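Short chain dehydrogenase (Leptospira borgpetersenii serovar Hardjo-bovis, PDB 6UH2) binds NAD+ and probably acts as a short-chain dehydrogenase/reductase, oxidising an alcohol group or reducing the matching carbonyl. Local coordinates at residues L24-S29 with F126-Y131; G33-E38 with D232-V237; S83-N88 with W136-K141; Y152-A157 with N252-G257. All blocks are in the same frame, centred on the assembly; numbering follows the deposited sequence.

Interaction 1 of 4, residues L24-S29 with F126-Y131; sequences LITGGS and FLLSQY. With NAD (nicotinamide-adenine-dinucleotide), chain D.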
loop_
_atom_site.group_PDB
_atom_site.type_symbol
_atom_site.label_atom_id
_atom_site.label_comp_id
_atom_site.label_asym_id
_atom_site.label_seq_id
_atom_site.Cartn_x
_atom_site.Cartn_y
_atom_site.Cartn_z
ATOM N N LEU B 24 11.332 -5.942 15.430
ATOM C CA LEU B 24 10.754 -5.832 16.763
ATOM C C LEU B 24 9.255 -5.592 16.616
ATOM O O LEU B 24 8.844 -4.563 16.071
ATOM C CB LEU B 24 11.415 -4.681 17.525
ATOM C CG LEU B 24 10.984 -4.406 18.957
ATOM C CD1 LEU B 24 11.279 -5.635 19.780
ATOM C CD2 LEU B 24 11.719 -3.168 19.537
ATOM N N ILE B 25 8.435 -6.521 17.108
ATOM C CA ILE B 25 6.981 -6.464 16.941
ATOM C C ILE B 25 6.330 -6.468 18.316
ATOM O O ILE B 25 6.431 -7.458 19.048
ATOM C CB ILE B 25 6.446 -7.643 16.110
ATOM C CG1 ILE B 25 7.338 -7.914 14.895
ATOM C CG2 ILE B 25 5.001 -7.371 15.688
ATOM C CD1 ILE B 25 6.910 -9.119 14.057
ATOM N N THR B 26 5.655 -5.375 18.665
ATOM C CA THR B 26 4.861 -5.362 19.883
ATOM C C THR B 26 3.543 -6.075 19.606
ATOM O O THR B 26 3.046 -6.081 18.476
ATOM C CB THR B 26 4.586 -3.933 20.368
ATOM O OG1 THR B 26 3.667 -3.294 19.470
ATOM C CG2 THR B 26 5.873 -3.127 20.435
ATOM N N GLY B 27 2.989 -6.697 20.644
ATOM C CA GLY B 27 1.757 -7.438 20.458
ATOM C C GLY B 27 1.883 -8.613 19.515
ATOM O O GLY B 27 0.887 -9.031 18.926
ATOM N N GLY B 28 3.091 -9.164 19.364
ATOM C CA GLY B 28 3.360 -10.232 18.415
ATOM C C GLY B 28 2.737 -11.563 18.767
ATOM O O GLY B 28 2.782 -12.482 17.937
ATOM N N SER B 29 2.156 -11.697 19.960
ATOM C CA SER B 29 1.493 -12.940 20.325
ATOM C C SER B 29 0.031 -12.993 19.885
ATOM O O SER B 29 -0.586 -14.062 19.982
ATOM C CB SER B 29 1.583 -13.161 21.840
ATOM O OG SER B 29 2.942 -13.248 22.243
ATOM N N PHE B 126 3.747 5.564 21.019
ATOM C CA PHE B 126 4.633 6.698 21.268
ATOM C C PHE B 126 5.939 6.251 21.914
ATOM O O PHE B 126 7.031 6.658 21.496
ATOM C CB PHE B 126 3.939 7.721 22.166
ATOM C CG PHE B 126 4.897 8.532 22.996
ATOM C CD1 PHE B 126 5.685 9.509 22.407
ATOM C CD2 PHE B 126 5.004 8.318 24.362
ATOM C CE1 PHE B 126 6.574 10.257 23.177
ATOM C CE2 PHE B 126 5.881 9.057 25.140
ATOM C CZ PHE B 126 6.670 10.024 24.551
ATOM N N LEU B 127 5.838 5.434 22.958
ATOM C CA LEU B 127 7.008 5.062 23.749
ATOM C C LEU B 127 7.974 4.205 22.936
ATOM O O LEU B 127 9.188 4.457 22.924
ATOM C CB LEU B 127 6.548 4.331 25.010
ATOM C CG LEU B 127 7.522 4.138 26.162
ATOM C CD1 LEU B 127 7.866 5.478 26.770
ATOM C CD2 LEU B 127 6.892 3.222 27.202
ATOM N N LEU B 128 7.454 3.181 22.255
ATOM C CA LEU B 128 8.321 2.332 21.445
ATOM C C LEU B 128 8.911 3.118 20.283
ATOM O O LEU B 128 10.076 2.917 19.923
ATOM C CB LEU B 128 7.557 1.100 20.935
ATOM C CG LEU B 128 7.519 -0.131 21.856
ATOM C CD1 LEU B 128 8.873 -0.835 21.883
ATOM C CD2 LEU B 128 7.110 0.258 23.279
ATOM N N SER B 129 8.124 4.017 19.686
ATOM C CA SER B 129 8.663 4.853 18.615
ATOM C C SER B 129 9.748 5.776 19.146
ATOM O O SER B 129 10.755 6.019 18.468
ATOM C CB SER B 129 7.547 5.661 17.952
ATOM O OG SER B 129 6.620 4.800 17.301
ATOM N N GLN B 130 9.589 6.259 20.378
ATOM C CA GLN B 130 10.544 7.219 20.927
ATOM C C GLN B 130 11.879 6.552 21.258
ATOM O O GLN B 130 12.949 7.082 20.923
ATOM C CB GLN B 130 9.961 7.902 22.167
ATOM C CG GLN B 130 10.910 8.949 22.775
ATOM C CD GLN B 130 10.435 9.484 24.112
ATOM O OE1 GLN B 130 10.261 8.729 25.067
ATOM N NE2 GLN B 130 10.201 10.791 24.181
ATOM N N TYR B 131 11.845 5.394 21.926
ATOM C CA TYR B 131 13.089 4.688 22.209
ATOM C C TYR B 131 13.767 4.231 20.928
ATOM O O TYR B 131 14.995 4.280 20.816
ATOM C CB TYR B 131 12.835 3.498 23.141
ATOM C CG TYR B 131 12.852 3.959 24.570
ATOM C CD1 TYR B 131 14.041 4.027 25.291
ATOM C CD2 TYR B 131 11.690 4.398 25.176
ATOM C CE1 TYR B 131 14.058 4.504 26.595
ATOM C CE2 TYR B 131 11.698 4.873 26.468
ATOM C CZ TYR B 131 12.875 4.925 27.177
ATOM O OH TYR B 131 12.843 5.413 28.471
HETATM P PA NAD D . -5.172 -9.351 19.536
HETATM O O1A NAD D . -6.110 -8.941 20.699
HETATM O O2A NAD D . -5.263 -10.757 18.942
HETATM O O5B NAD D . -3.605 -9.061 19.918
HETATM C C5B NAD D . -3.161 -7.892 20.580
HETATM C C4B NAD D . -1.871 -8.314 21.229
HETATM O O4B NAD D . -1.387 -7.090 21.899
HETATM C C3B NAD D . -2.052 -9.392 22.311
HETATM O O3B NAD D . -1.064 -10.439 22.155
HETATM C C2B NAD D . -1.763 -8.625 23.609
HETATM O O2B NAD D . -1.186 -9.465 24.619
HETATM C C1B NAD D . -0.838 -7.481 23.132
HETATM N N9A NAD D . -0.855 -6.455 24.169
HETATM C C8A NAD D . -1.935 -6.009 24.930
HETATM N N7A NAD D . -1.560 -5.124 25.814
HETATM C C5A NAD D . -0.181 -4.994 25.653
HETATM C C6A NAD D . 0.787 -4.236 26.305
HETATM N N6A NAD D . 0.485 -3.397 27.315
HETATM N N1A NAD D . 2.058 -4.340 25.888
HETATM C C2A NAD D . 2.374 -5.165 24.888
HETATM N N3A NAD D . 1.519 -5.940 24.215
HETATM C C4A NAD D . 0.250 -5.818 24.634
HETATM O O3 NAD D . -5.313 -8.276 18.333
HETATM P PN NAD D . -5.220 -8.394 16.727
HETATM O O1N NAD D . -6.626 -8.593 16.106
HETATM O O2N NAD D . -4.018 -9.286 16.403
HETATM O O5D NAD D . -4.875 -6.771 16.473
HETATM C C5D NAD D . -3.537 -6.390 16.232
HETATM C C4D NAD D . -3.571 -4.919 15.827
HETATM O O4D NAD D . -4.505 -4.689 14.697
HETATM C C3D NAD D . -4.150 -4.073 16.961
HETATM O O3D NAD D . -3.539 -2.777 16.984
HETATM C C2D NAD D . -5.649 -3.851 16.593
HETATM O O2D NAD D . -6.192 -2.649 17.113
HETATM C C1D NAD D . -5.508 -3.773 15.046
HETATM N N1N NAD D . -6.752 -4.175 14.297
HETATM C C2N NAD D . -7.332 -5.391 14.490
HETATM C C3N NAD D . -8.464 -5.709 13.783
HETATM C C7N NAD D . -9.095 -7.040 14.007
HETATM O O7N NAD D . -10.197 -7.245 13.522
HETATM N N7N NAD D . -8.418 -7.965 14.725
HETATM C C4N NAD D . -8.985 -4.769 12.877
HETATM C C5N NAD D . -8.386 -3.557 12.709
HETATM C C6N NAD D . -7.236 -3.266 13.440
#

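Interaction 2 of 4, residues G33-E38 with D232-V237; sequences GSELVE and DLVGGV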
loop_
_atom_site.group_PDB
_atom_site.type_symbol
_atom_site.label_atom_id
_atom_site.label_comp_id
_atom_site.label_asym_id
_atom_site.label_seq_id
_atom_site.Cartn_x
_atom_site.Cartn_y
_atom_site.Cartn_z
ATOM N N GLY B 33 -0.419 -10.263 15.015
ATOM C CA GLY B 33 0.998 -10.304 15.339
ATOM C C GLY B 33 1.635 -11.660 15.099
ATOM O O GLY B 33 2.736 -11.746 14.547
ATOM N N SER B 34 0.944 -12.742 15.483
ATOM C CA SER B 34 1.539 -14.062 15.304
ATOM C C SER B 34 1.705 -14.396 13.825
ATOM O O SER B 34 2.707 -15.008 13.436
ATOM C CB SER B 34 0.707 -15.129 16.016
ATOM O OG SER B 34 -0.624 -15.130 15.552
ATOM N N GLU B 35 0.750 -13.996 12.985
ATOM C CA GLU B 35 0.915 -14.198 11.550
ATOM C C GLU B 35 2.120 -13.419 11.034
ATOM O O GLU B 35 2.898 -13.926 10.216
ATOM C CB GLU B 35 -0.362 -13.786 10.809
ATOM C CG GLU B 35 -0.255 -13.853 9.294
ATOM C CD GLU B 35 -0.278 -15.283 8.754
ATOM O OE1 GLU B 35 -0.629 -16.215 9.506
ATOM O OE2 GLU B 35 0.065 -15.469 7.575
ATOM N N LEU B 36 2.306 -12.193 11.523
ATOM C CA LEU B 36 3.454 -11.409 11.083
ATOM C C LEU B 36 4.758 -12.037 11.554
ATOM O O LEU B 36 5.737 -12.059 10.804
ATOM C CB LEU B 36 3.347 -9.962 11.579
ATOM C CG LEU B 36 2.148 -9.133 11.081
ATOM C CD1 LEU B 36 2.303 -7.654 11.461
ATOM C CD2 LEU B 36 1.976 -9.283 9.569
ATOM N N VAL B 37 4.799 -12.535 12.793
ATOM C CA VAL B 37 6.006 -13.211 13.278
ATOM C C VAL B 37 6.338 -14.401 12.390
ATOM O O VAL B 37 7.467 -14.543 11.909
ATOM C CB VAL B 37 5.837 -13.643 14.745
ATOM C CG1 VAL B 37 6.968 -14.607 15.143
ATOM C CG2 VAL B 37 5.812 -12.420 15.678
ATOM N N GLU B 38 5.353 -15.276 12.167
ATOM C CA GLU B 38 5.570 -16.448 11.332
ATOM C C GLU B 38 6.062 -16.061 9.940
ATOM O O GLU B 38 6.978 -16.693 9.404
ATOM C CB GLU B 38 4.271 -17.247 11.239
ATOM C CG GLU B 38 4.440 -18.706 10.872
ATOM C CD GLU B 38 3.115 -19.442 10.866
ATOM O OE1 GLU B 38 2.504 -19.561 9.783
ATOM O OE2 GLU B 38 2.676 -19.877 11.954
ATOM N N ASP B 232 -4.009 -11.758 4.776
ATOM C CA ASP B 232 -4.310 -10.645 3.870
ATOM C C ASP B 232 -3.446 -9.424 4.137
ATOM O O ASP B 232 -3.367 -8.538 3.278
ATOM C CB ASP B 232 -5.778 -10.194 3.982
ATOM C CG ASP B 232 -6.759 -11.248 3.495
ATOM O OD1 ASP B 232 -6.454 -11.916 2.487
ATOM O OD2 ASP B 232 -7.830 -11.401 4.125
ATOM N N LEU B 233 -2.823 -9.342 5.311
ATOM C CA LEU B 233 -2.055 -8.162 5.681
ATOM C C LEU B 233 -0.575 -8.294 5.376
ATOM O O LEU B 233 0.118 -7.274 5.328
ATOM C CB LEU B 233 -2.227 -7.862 7.177
ATOM C CG LEU B 233 -3.678 -7.694 7.625
ATOM C CD1 LEU B 233 -3.752 -7.566 9.130
ATOM C CD2 LEU B 233 -4.308 -6.479 6.953
ATOM N N VAL B 234 -0.088 -9.513 5.143
ATOM C CA VAL B 234 1.358 -9.736 5.087
ATOM C C VAL B 234 1.971 -8.998 3.904
ATOM O O VAL B 234 3.063 -8.425 4.008
ATOM C CB VAL B 234 1.662 -11.247 5.036
ATOM C CG1 VAL B 234 3.160 -11.503 4.815
ATOM C CG2 VAL B 234 1.180 -11.949 6.313
ATOM N N GLY B 235 1.282 -9.005 2.759
ATOM C CA GLY B 235 1.830 -8.352 1.578
ATOM C C GLY B 235 2.109 -6.878 1.808
ATOM O O GLY B 235 3.209 -6.393 1.529
ATOM N N GLY B 236 1.124 -6.156 2.349
ATOM C CA GLY B 236 1.319 -4.739 2.628
ATOM C C GLY B 236 2.338 -4.482 3.729
ATOM O O GLY B 236 3.100 -3.509 3.667
ATOM N N VAL B 237 2.359 -5.337 4.757
ATOM C CA VAL B 237 3.409 -5.245 5.779
ATOM C C VAL B 237 4.785 -5.378 5.134
ATOM O O VAL B 237 5.684 -4.564 5.378
ATOM C CB VAL B 237 3.191 -6.304 6.876
ATOM C CG1 VAL B 237 4.419 -6.389 7.806
ATOM C CG2 VAL B 237 1.918 -5.991 7.695
#

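Interaction 3 of 4, residues S83-N88 with W136-K141; sequences SLENQN and WKEKGK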
loop_
_atom_site.group_PDB
_atom_site.type_symbol
_atom_site.label_atom_id
_atom_site.label_comp_id
_atom_site.label_asym_id
_atom_site.label_seq_id
_atom_site.Cartn_x
_atom_site.Cartn_y
_atom_site.Cartn_z
ATOM N N SER B 83 19.249 -3.511 27.033
ATOM C CA SER B 83 19.697 -4.874 26.776
ATOM C C SER B 83 19.830 -5.151 25.279
ATOM O O SER B 83 20.769 -5.837 24.852
ATOM C CB SER B 83 18.732 -5.857 27.432
ATOM O OG SER B 83 19.050 -7.186 27.084
ATOM N N LEU B 84 18.901 -4.637 24.465
ATOM C CA LEU B 84 18.992 -4.832 23.021
ATOM C C LEU B 84 20.260 -4.205 22.464
ATOM O O LEU B 84 20.946 -4.808 21.629
ATOM C CB LEU B 84 17.767 -4.246 22.322
ATOM C CG LEU B 84 16.425 -4.934 22.594
ATOM C CD1 LEU B 84 15.297 -4.201 21.908
ATOM C CD2 LEU B 84 16.475 -6.381 22.137
ATOM N N GLU B 85 20.588 -2.992 22.913
ATOM C CA GLU B 85 21.817 -2.352 22.457
ATOM C C GLU B 85 23.041 -3.122 22.941
ATOM O O GLU B 85 23.990 -3.353 22.173
ATOM C CB GLU B 85 21.854 -0.897 22.939
ATOM C CG GLU B 85 23.028 -0.105 22.394
ATOM C CD GLU B 85 23.037 1.342 22.866
ATOM O OE1 GLU B 85 22.008 1.811 23.392
ATOM O OE2 GLU B 85 24.086 2.003 22.717
ATOM N N ASN B 86 23.029 -3.540 24.211
ATOM C CA ASN B 86 24.150 -4.285 24.771
ATOM C C ASN B 86 24.408 -5.563 23.992
ATOM O O ASN B 86 25.564 -5.966 23.814
ATOM C CB ASN B 86 23.882 -4.623 26.238
ATOM C CG ASN B 86 24.002 -3.421 27.153
ATOM O OD1 ASN B 86 24.274 -2.304 26.710
ATOM N ND2 ASN B 86 23.785 -3.646 28.443
ATOM N N GLN B 87 23.346 -6.217 23.524
ATOM C CA GLN B 87 23.442 -7.499 22.842
ATOM C C GLN B 87 23.559 -7.363 21.332
ATOM O O GLN B 87 23.457 -8.375 20.630
ATOM C CB GLN B 87 22.227 -8.368 23.174
ATOM C CG GLN B 87 22.079 -8.744 24.634
ATOM C CD GLN B 87 20.790 -9.499 24.879
ATOM O OE1 GLN B 87 20.598 -10.595 24.360
ATOM N NE2 GLN B 87 19.885 -8.903 25.645
ATOM N N ASN B 88 23.750 -6.148 20.819
ATOM C CA ASN B 88 23.766 -5.908 19.375
ATOM C C ASN B 88 22.504 -6.461 18.730
ATOM O O ASN B 88 22.547 -7.168 17.719
ATOM C CB ASN B 88 25.012 -6.505 18.717
ATOM C CG ASN B 88 26.290 -5.957 19.298
ATOM O OD1 ASN B 88 26.568 -4.758 19.199
ATOM N ND2 ASN B 88 27.082 -6.830 19.910
ATOM N N TRP B 136 18.116 4.702 16.845
ATOM C CA TRP B 136 18.499 4.752 15.434
ATOM C C TRP B 136 19.247 6.036 15.103
ATOM O O TRP B 136 20.275 6.015 14.412
ATOM C CB TRP B 136 17.261 4.640 14.554
ATOM C CG TRP B 136 16.682 3.281 14.509
ATOM C CD1 TRP B 136 17.258 2.122 14.936
ATOM C CD2 TRP B 136 15.394 2.933 14.007
ATOM N NE1 TRP B 136 16.398 1.062 14.729
ATOM C CE2 TRP B 136 15.251 1.534 14.149
ATOM C CE3 TRP B 136 14.347 3.668 13.440
ATOM C CZ2 TRP B 136 14.098 0.853 13.739
ATOM C CZ3 TRP B 136 13.194 2.992 13.044
ATOM C CH2 TRP B 136 13.081 1.602 13.201
ATOM N N LYS B 137 18.728 7.169 15.578
ATOM C CA LYS B 137 19.389 8.454 15.353
ATOM C C LYS B 137 20.814 8.435 15.885
ATOM O O LYS B 137 21.730 8.989 15.264
ATOM C CB LYS B 137 18.564 9.566 16.008
ATOM C CG LYS B 137 19.150 10.971 15.919
ATOM C CD LYS B 137 18.264 11.940 16.690
ATOM C CE LYS B 137 18.908 13.307 16.836
ATOM N NZ LYS B 137 18.119 14.167 17.757
ATOM N N GLU B 138 21.025 7.772 17.019
ATOM C CA GLU B 138 22.348 7.741 17.624
ATOM C C GLU B 138 23.291 6.823 16.855
ATOM O O GLU B 138 24.482 7.124 16.714
ATOM C CB GLU B 138 22.226 7.300 19.078
ATOM C CG GLU B 138 23.532 7.208 19.816
ATOM C CD GLU B 138 23.378 6.491 21.129
ATOM O OE1 GLU B 138 22.655 7.009 22.007
ATOM O OE2 GLU B 138 23.958 5.398 21.276
ATOM N N LYS B 139 22.778 5.700 16.354
ATOM C CA LYS B 139 23.581 4.739 15.608
ATOM C C LYS B 139 23.651 5.043 14.117
ATOM O O LYS B 139 24.392 4.360 13.399
ATOM C CB LYS B 139 23.028 3.321 15.803
ATOM C CG LYS B 139 23.018 2.831 17.247
ATOM C CD LYS B 139 24.425 2.461 17.717
ATOM C CE LYS B 139 24.421 2.001 19.166
ATOM N NZ LYS B 139 25.739 1.433 19.576
ATOM N N GLY B 140 22.905 6.035 13.637
ATOM C CA GLY B 140 22.817 6.290 12.211
ATOM C C GLY B 140 22.127 5.197 11.421
ATOM O O GLY B 140 22.471 4.972 10.255
ATOM N N LYS B 141 21.159 4.506 12.020
ATOM C CA LYS B 141 20.470 3.411 11.346
ATOM C C LYS B 141 19.231 3.929 10.624
ATOM O O LYS B 141 18.412 4.653 11.209
ATOM C CB LYS B 141 20.080 2.313 12.339
ATOM C CG LYS B 141 19.359 1.137 11.672
ATOM C CD LYS B 141 19.333 -0.118 12.541
ATOM C CE LYS B 141 20.668 -0.813 12.556
ATOM N NZ LYS B 141 20.647 -2.134 11.856
HETATM O O HOH W 1 21.779 4.383 22.906
#

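Interaction 4 of 4, residues Y152-A157 with N252-G257; sequences YGVSIA and NLLIDG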
loop_
_atom_site.group_PDB
_atom_site.type_symbol
_atom_site.label_atom_id
_atom_site.label_comp_id
_atom_site.label_asym_id
_atom_site.label_seq_id
_atom_site.Cartn_x
_atom_site.Cartn_y
_atom_site.Cartn_z
ATOM N N TYR B 152 -11.583 1.788 11.744
ATOM C CA TYR B 152 -12.359 2.629 12.648
ATOM C C TYR B 152 -11.585 3.850 13.130
ATOM O O TYR B 152 -12.119 4.625 13.927
ATOM C CB TYR B 152 -12.863 1.810 13.842
ATOM C CG TYR B 152 -13.878 0.761 13.427
ATOM C CD1 TYR B 152 -14.783 1.013 12.398
ATOM C CD2 TYR B 152 -13.921 -0.479 14.042
ATOM C CE1 TYR B 152 -15.699 0.056 12.003
ATOM C CE2 TYR B 152 -14.835 -1.442 13.651
ATOM C CZ TYR B 152 -15.719 -1.169 12.633
ATOM O OH TYR B 152 -16.636 -2.119 12.235
ATOM N N GLY B 153 -10.347 4.029 12.682
ATOM C CA GLY B 153 -9.681 5.305 12.824
ATOM C C GLY B 153 -9.844 6.198 11.622
ATOM O O GLY B 153 -9.303 7.309 11.603
ATOM N N VAL B 154 -10.597 5.727 10.622
ATOM C CA VAL B 154 -10.836 6.404 9.350
ATOM C C VAL B 154 -12.343 6.516 9.153
ATOM O O VAL B 154 -12.886 7.606 8.948
ATOM C CB VAL B 154 -10.184 5.631 8.183
ATOM C CG1 VAL B 154 -10.543 6.253 6.851
ATOM C CG2 VAL B 154 -8.689 5.560 8.360
ATOM N N SER B 155 -13.027 5.384 9.183
ATOM C CA SER B 155 -14.477 5.387 9.184
ATOM C C SER B 155 -14.975 5.328 10.629
ATOM O O SER B 155 -14.192 5.257 11.579
ATOM C CB SER B 155 -15.019 4.222 8.355
ATOM O OG SER B 155 -16.417 4.353 8.148
ATOM N N ILE B 156 -16.297 5.362 10.800
ATOM C CA ILE B 156 -16.913 5.269 12.116
ATOM C C ILE B 156 -17.748 3.997 12.152
ATOM O O ILE B 156 -18.466 3.687 11.196
ATOM C CB ILE B 156 -17.774 6.513 12.437
ATOM C CG1 ILE B 156 -16.877 7.754 12.583
ATOM C CG2 ILE B 156 -18.644 6.270 13.691
ATOM C CD1 ILE B 156 -15.825 7.639 13.662
ATOM N N ALA B 157 -17.645 3.259 13.251
ATOM C CA ALA B 157 -18.366 2.001 13.368
ATOM C C ALA B 157 -19.875 2.224 13.340
ATOM O O ALA B 157 -20.392 3.224 13.842
ATOM C CB ALA B 157 -17.962 1.283 14.654
ATOM N N ASN B 252 -1.001 5.891 5.302
ATOM C CA ASN B 252 -1.887 4.910 5.930
ATOM C C ASN B 252 -2.463 4.031 4.822
ATOM O O ASN B 252 -3.130 4.541 3.917
ATOM C CB ASN B 252 -3.019 5.618 6.693
ATOM C CG ASN B 252 -3.922 4.647 7.440
ATOM O OD1 ASN B 252 -3.480 3.583 7.863
ATOM N ND2 ASN B 252 -5.198 5.011 7.598
ATOM N N LEU B 253 -2.202 2.724 4.877
ATOM C CA LEU B 253 -2.659 1.786 3.857
ATOM C C LEU B 253 -3.832 0.973 4.410
ATOM O O LEU B 253 -3.661 0.177 5.338
ATOM C CB LEU B 253 -1.514 0.883 3.403
ATOM C CG LEU B 253 -1.905 -0.284 2.479
ATOM C CD1 LEU B 253 -2.561 0.247 1.196
ATOM C CD2 LEU B 253 -0.667 -1.136 2.144
ATOM N N LEU B 254 -5.021 1.187 3.846
ATOM C CA LEU B 254 -6.206 0.441 4.261
ATOM C C LEU B 254 -6.263 -0.884 3.518
ATOM O O LEU B 254 -6.204 -0.916 2.282
ATOM C CB LEU B 254 -7.476 1.245 3.994
ATOM C CG LEU B 254 -7.751 2.357 5.007
ATOM C CD1 LEU B 254 -8.441 3.539 4.337
ATOM C CD2 LEU B 254 -8.591 1.811 6.150
ATOM N N ILE B 255 -6.359 -1.971 4.278
ATOM C CA ILE B 255 -6.423 -3.323 3.736
ATOM C C ILE B 255 -7.720 -3.894 4.289
ATOM O O ILE B 255 -7.750 -4.480 5.368
ATOM C CB ILE B 255 -5.211 -4.171 4.121
ATOM C CG1 ILE B 255 -3.922 -3.454 3.675
ATOM C CG2 ILE B 255 -5.300 -5.571 3.472
ATOM C CD1 ILE B 255 -2.632 -4.133 4.110
ATOM N N ASP B 256 -8.810 -3.657 3.570
ATOM C CA ASP B 256 -10.134 -3.813 4.158
ATOM C C ASP B 256 -11.173 -4.273 3.148
ATOM O O ASP B 256 -12.376 -4.164 3.438
ATOM C CB ASP B 256 -10.617 -2.489 4.789
ATOM C CG ASP B 256 -10.961 -1.415 3.754
ATOM O OD1 ASP B 256 -10.608 -1.557 2.556
ATOM O OD2 ASP B 256 -11.585 -0.405 4.151
ATOM N N GLY B 257 -10.760 -4.754 1.976
ATOM C CA GLY B 257 -11.715 -5.236 0.997
ATOM C C GLY B 257 -12.658 -4.186 0.460
ATOM O O GLY B 257 -13.709 -4.532 -0.086
#

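Interaction 1 of 4, residues L24-S29 with F126-Y131
Apolar packing joins the strand to the helix: Thr26 and Leu128 reach toward each other tip to tip, with the methyl CG2 of Thr26 3.7 Å from CG of Leu128. Two residues earlier on the strand, CD2 of Leu24 lies 4.4 Å from CD1 of the same leucine, which therefore packs against two alternate residues of one strand face. Leucine suits this buried spot because CD1 sits between Leu24 and Thr26 while CG packs on the threonine methyl.

The polar side of the contact is turned elsewhere. With chi1 at 70°, Thr26 places OG1 between its own backbone N and carbonyl carbon, where it bonds to the amide of Ala98, while CG2 is left for Leu128; threonine serves both needs.

A type II turn from Ile25 to Gly28 brings CA of Gly27 to 3.5 Å from O4B of NAD, and Gly27 has the positive phi that glycine readily adopts. Strand 22-26 and this glycine-rich turn begin the Rossmann dinucleotide-binding unit, continued by helix 31-42; helix 111-139 packs on one sheet face.

Interaction 2 of 4, residues G33-E38 with D232-V237
Leu36 is the central residue of this helix-helix contact, and it works through its branched end: CD2 lies 3.8 Å from CG2 of Val237, and CD1 is 4.1 Å from that same methyl. The two side chains meet at a slant, so one valine methyl faces both branches of the leucine. With CG anti to its carbonyl carbon (chi1 -62°), Leu36 carries these methyls toward helix 231-240. Its long, flexible hydrocarbon suits a buried interface where the axes of the short segments remain 9.9 Å apart.

Val234, one helical turn before Val237, offers CG2 to both Leu36 and Glu35. Its distance to CD2 of Leu36 is 4.3 Å, whereas CG of Glu35 comes to 3.8 Å, the two side chains crossing at about a right angle. Glu35, a partly exposed residue, bends at chi2 (74°), which lays both CG and OE2 against the valine methyl, OE2 at 3.9 Å from CG2 of Val234. Here the aliphatic part of an acidic residue completes an apolar seam.

The segments cross at -58°. Beyond them, Leu36 also packs on Phe148 and Val237 on Leu146, both of strand 144-148 of the sheet, and Gly33 touches NAD. The arrangement is that of the three-layer α/β/α sandwich of the Rossmann fold: the helix following the glycine-rich turn and a late helix lie side by side on one face of the parallel sheet.

Interaction 3 of 4, residues S83-N88 with W136-K141
Two helices end near each other here, with CA of Glu85 and CA of Lys139 about 10.0 Å apart, so long side chains must bridge the gap. The first helix stops in a Schellman motif: Asn88, at positive phi, is its C-prime residue, its N bonds to O of Glu85 at 3.1 Å, and N of Lys89 bonds back to O of Leu84. Gly140 leaves the second helix with a positive phi as well, a conformation glycine adopts easily. Both helices belong to the layer on one side of the Rossmann-type sheet.

Glu85 stretches out fully, its CG anti to the backbone N (chi1 -174°), and delivers OE2 to Lys139. A salt bridge forms at 3.6 Å between OE2 of Glu85 and NZ of Lys139, a long pairing in keeping with a surface setting, and CE of the lysine lies equally near that oxygen. Lysine fits because its methylenes can bend at chi2 (-75°) and still present an ammonium group.

OE2 of Glu138 is 3.7 Å from OE2 of Glu85, which would tend to be unfavourable, though the nearby ammonium probably offsets part of the repulsion. A water that cannot serve every nearby acceptor at once lies 2.6 Å from OE1 of Glu85 and, more weakly bonded, 2.9 Å from OE2 of Glu138.

Interaction 4 of 4, residues Y152-A157 with N252-G257
Val154 leans from its loop onto strand 252-255, meeting Asn252 and Leu254 with its two methyls. Its CB branches at once, and the CA–CB bond points toward the strand, so the methyls divide the work. CG1, anti to the backbone N (chi1 174°), comes within 4.3 Å of CD1 of Leu254 in one of the two conformers of that leucine, a loose apolar touch. CG2, anti to the carbonyl carbon, lies 3.6 Å from ND2 of Asn252. The valine and the asparagine slide past each other in opposite directions, so that the methyl meets the amide nitrogen by van der Waals packing. Short and branched at CB, valine can address two alternate residues of a strand without reaching far.

Strand 252-255 is one of the two outermost strands of the seven-stranded parallel Rossmann sheet within this chain, and the loop holding Val154 follows strand 144-148 and precedes helix 171-191, which carries the NAD-binding Tyr173 and Lys177. Ile181 of that helix touches both Val154 and Asn252, making a small cluster of three.

Asparagine suits its position because its polar end is engaged as well as packed: OD1 of Asn252 bonds to OG of Ser202 on the neighbouring strand. Leu254 also packs on Thr260 and on Gln251 of the second subunit.

From the N terminus, strand 22-26 opens interaction 1 and helix 31-42, next in the chain, opens interaction 2; these two touch where Val37 packs on Ile25 and Gly28. Helix 74-86 then starts interaction 3. Helix 111-139 closes first interaction 1 and then interaction 3, so interaction 1 crosses both 2 and 3, while interaction 3 lies wholly within the long loop of interaction 2. Interaction 4 opens only afterwards, at the loop 152-157. Helix 231-240 closes interaction 2 before strand 252-255 closes interaction 4, so these also cross, and Ile255 packs on Leu233. Together they tie strand 22-26 and the outer strand 252-255 to helices of the fold.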